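Local structure of transcriptional regulator, MarR family (Listeria monocytogenes str. 4b, 2QWW) at residues 48-53 with 59-64. The protein probably binds DNA through a winged helix-turn-helix domain and represses transcription, as a dimeric regulator of the MarR family. Residues are numbered along the deposited sequence; the frame is centred on the assembly and turned at random.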
loop_
_atom_site.group_PDB
_atom_site.type_symbol
_atom_site.label_atom_id
_atom_site.label_comp_id
_atom_site.label_asym_id
_atom_site.label_seq_id
_atom_site.Cartn_x
_atom_site.Cartn_y
_atom_site.Cartn_z
ATOM N N ASN A 48 3.448 -13.618 3.693
ATOM C CA ASN A 48 4.496 -12.743 4.191
ATOM C C ASN A 48 4.432 -12.484 5.703
ATOM O O ASN A 48 5.471 -12.449 6.366
ATOM C CB ASN A 48 4.509 -11.446 3.376
ATOM C CG ASN A 48 4.948 -11.679 1.914
ATOM O OD1 ASN A 48 5.793 -12.537 1.639
ATOM N ND2 ASN A 48 4.377 -10.905 0.980
ATOM N N VAL A 49 3.228 -12.334 6.237
ATOM C CA VAL A 49 3.037 -12.206 7.672
ATOM C C VAL A 49 3.487 -13.494 8.350
ATOM O O VAL A 49 4.212 -13.457 9.330
ATOM C CB VAL A 49 1.574 -11.965 8.035
ATOM C CG1 VAL A 49 1.347 -12.115 9.531
ATOM C CG2 VAL A 49 1.097 -10.572 7.549
ATOM N N ILE A 50 3.082 -14.636 7.811
ATOM C CA ILE A 50 3.430 -15.929 8.419
ATOM C C ILE A 50 4.940 -16.184 8.370
ATOM O O ILE A 50 5.507 -16.872 9.238
ATOM C CB ILE A 50 2.633 -17.100 7.765
ATOM C CG1 ILE A 50 1.133 -16.923 7.982
ATOM C CG2 ILE A 50 3.027 -18.428 8.353
ATOM C CD1 ILE A 50 0.267 -17.938 7.230
ATOM N N TYR A 51 5.597 -15.649 7.352
ATOM C CA TYR A 51 7.031 -15.821 7.202
ATOM C C TYR A 51 7.789 -15.098 8.316
ATOM O O TYR A 51 8.742 -15.636 8.868
ATOM C CB TYR A 51 7.490 -15.284 5.843
ATOM C CG TYR A 51 8.951 -15.541 5.528
ATOM C CD1 TYR A 51 9.477 -16.831 5.555
ATOM C CD2 TYR A 51 9.796 -14.501 5.159
ATOM C CE1 TYR A 51 10.807 -17.073 5.252
ATOM C CE2 TYR A 51 11.127 -14.730 4.856
ATOM C CZ TYR A 51 11.628 -16.025 4.900
ATOM O OH TYR A 51 12.948 -16.259 4.589
ATOM N N SER A 52 7.354 -13.889 8.648
ATOM C CA SER A 52 8.031 -13.098 9.670
ATOM C C SER A 52 7.641 -13.480 11.097
ATOM O O SER A 52 8.344 -13.134 12.051
ATOM C CB SER A 52 7.749 -11.615 9.458
ATOM O OG SER A 52 6.376 -11.312 9.662
ATOM N N THR A 53 6.523 -14.183 11.243
ATOM C CA THR A 53 6.030 -14.552 12.545
ATOM C C THR A 53 5.549 -15.996 12.540
ATOM O O THR A 53 4.346 -16.256 12.570
ATOM C CB THR A 53 4.909 -13.611 12.955
ATOM O OG1 THR A 53 5.320 -12.268 12.674
ATOM C CG2 THR A 53 4.583 -13.753 14.458
ATOM N N ALA A 59 -6.181 -16.048 14.726
ATOM C CA ALA A 59 -6.818 -14.905 15.387
ATOM C C ALA A 59 -6.028 -13.622 15.197
ATOM O O ALA A 59 -6.603 -12.576 14.925
ATOM C CB ALA A 59 -6.965 -15.171 16.873
ATOM N N ASP A 60 -4.711 -13.703 15.349
ATOM C CA ASP A 60 -3.838 -12.534 15.201
ATOM C C ASP A 60 -3.487 -12.243 13.756
ATOM O O ASP A 60 -3.176 -11.105 13.400
ATOM C CB ASP A 60 -2.567 -12.727 16.014
ATOM C CG ASP A 60 -2.849 -12.788 17.502
ATOM O OD1 ASP A 60 -3.722 -12.029 17.955
ATOM O OD2 ASP A 60 -2.211 -13.586 18.211
ATOM N N LEU A 61 -3.548 -13.271 12.921
ATOM C CA LEU A 61 -3.261 -13.131 11.502
ATOM C C LEU A 61 -4.329 -12.241 10.871
ATOM O O LEU A 61 -4.008 -11.294 10.154
ATOM C CB LEU A 61 -3.178 -14.522 10.864
ATOM C CG LEU A 61 -2.839 -14.665 9.377
ATOM C CD1 LEU A 61 -1.608 -13.875 8.984
ATOM C CD2 LEU A 61 -2.654 -16.135 9.072
ATOM N N THR A 62 -5.592 -12.500 11.201
ATOM C CA THR A 62 -6.706 -11.712 10.675
ATOM C C THR A 62 -6.571 -10.254 11.064
ATOM O O THR A 62 -6.735 -9.369 10.228
ATOM C CB THR A 62 -8.075 -12.111 11.263
ATOM O OG1 THR A 62 -8.169 -11.613 12.604
ATOM C CG2 THR A 62 -8.319 -13.610 11.237
ATOM N N LYS A 63 -6.298 -10.016 12.350
ATOM C CA LYS A 63 -6.169 -8.663 12.906
ATOM C C LYS A 63 -5.030 -7.895 12.270
ATOM O O LYS A 63 -5.125 -6.685 12.086
ATOM C CB LYS A 63 -5.988 -8.698 14.437
ATOM N N ARG A 64 -3.954 -8.588 11.924
ATOM C CA ARG A 64 -2.828 -7.919 11.278
ATOM C C ARG A 64 -3.133 -7.606 9.805
ATOM O O ARG A 64 -2.703 -6.574 9.281
ATOM C CB ARG A 64 -1.550 -8.744 11.386
ATOM C CG ARG A 64 -0.333 -7.895 11.106
ATOM C CD ARG A 64 0.950 -8.651 11.117
ATOM N NE ARG A 64 1.497 -8.985 12.428
ATOM C CZ ARG A 64 2.643 -9.646 12.583
ATOM N NH1 ARG A 64 3.346 -10.031 11.528
ATOM N NH2 ARG A 64 3.109 -9.928 13.782
#
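The guanidinium of Arg64 meets Thr53 and Ser52 at its edge: Thr53 OG1 lies near its plane, Ser52 OG in it, while Val49 CG1 approaches it obliquely. The contact lies in the winged helix-turn-helix domain of the MarR family, between helices 41-52 and 58-65; the second is followed by helix 69-81, by family topology probably the recognition helix. Arg64 NH1 donates to Thr53 OG1 at 3.2 Å, with an N-H...O angle of 148° and the acceptor tilted 17° from the guanidinium plane. A weak second bond runs from Arg64 NH2 to the same Thr53 OG1 at 3.4 Å, so one hydroxyl oxygen bridges both terminal nitrogens. The side chains of Thr53, just past the end of its helix, and Arg64 come from opposite directions. The arginine chain is extended through its first two torsions and bends at chi3, passing Val49 with CD 3.8 Å from Val49 CG1.

Deeper in, Leu61 divides its two methyls, CD1 on Val49 and CD2 on Ile50, with Leu61 CD2 3.9 Å from Ile50 CD1 and the side chains of Leu61 and Ile50 crossing at about a right angle. Both residues also touch Leu101 of strand 100-103, which places this apolar layer against the sheet, whereas the Arg64 layer is more exposed. The short segment axes come within 11.0 Å, a separation bridged by side chains. Val49 CG1, anti to the backbone N (chi1 168°), touches both groups: it sits 3.5 Å from Arg64 NH1 and equally close to Leu61 CD1, tighter than usual for two carbons.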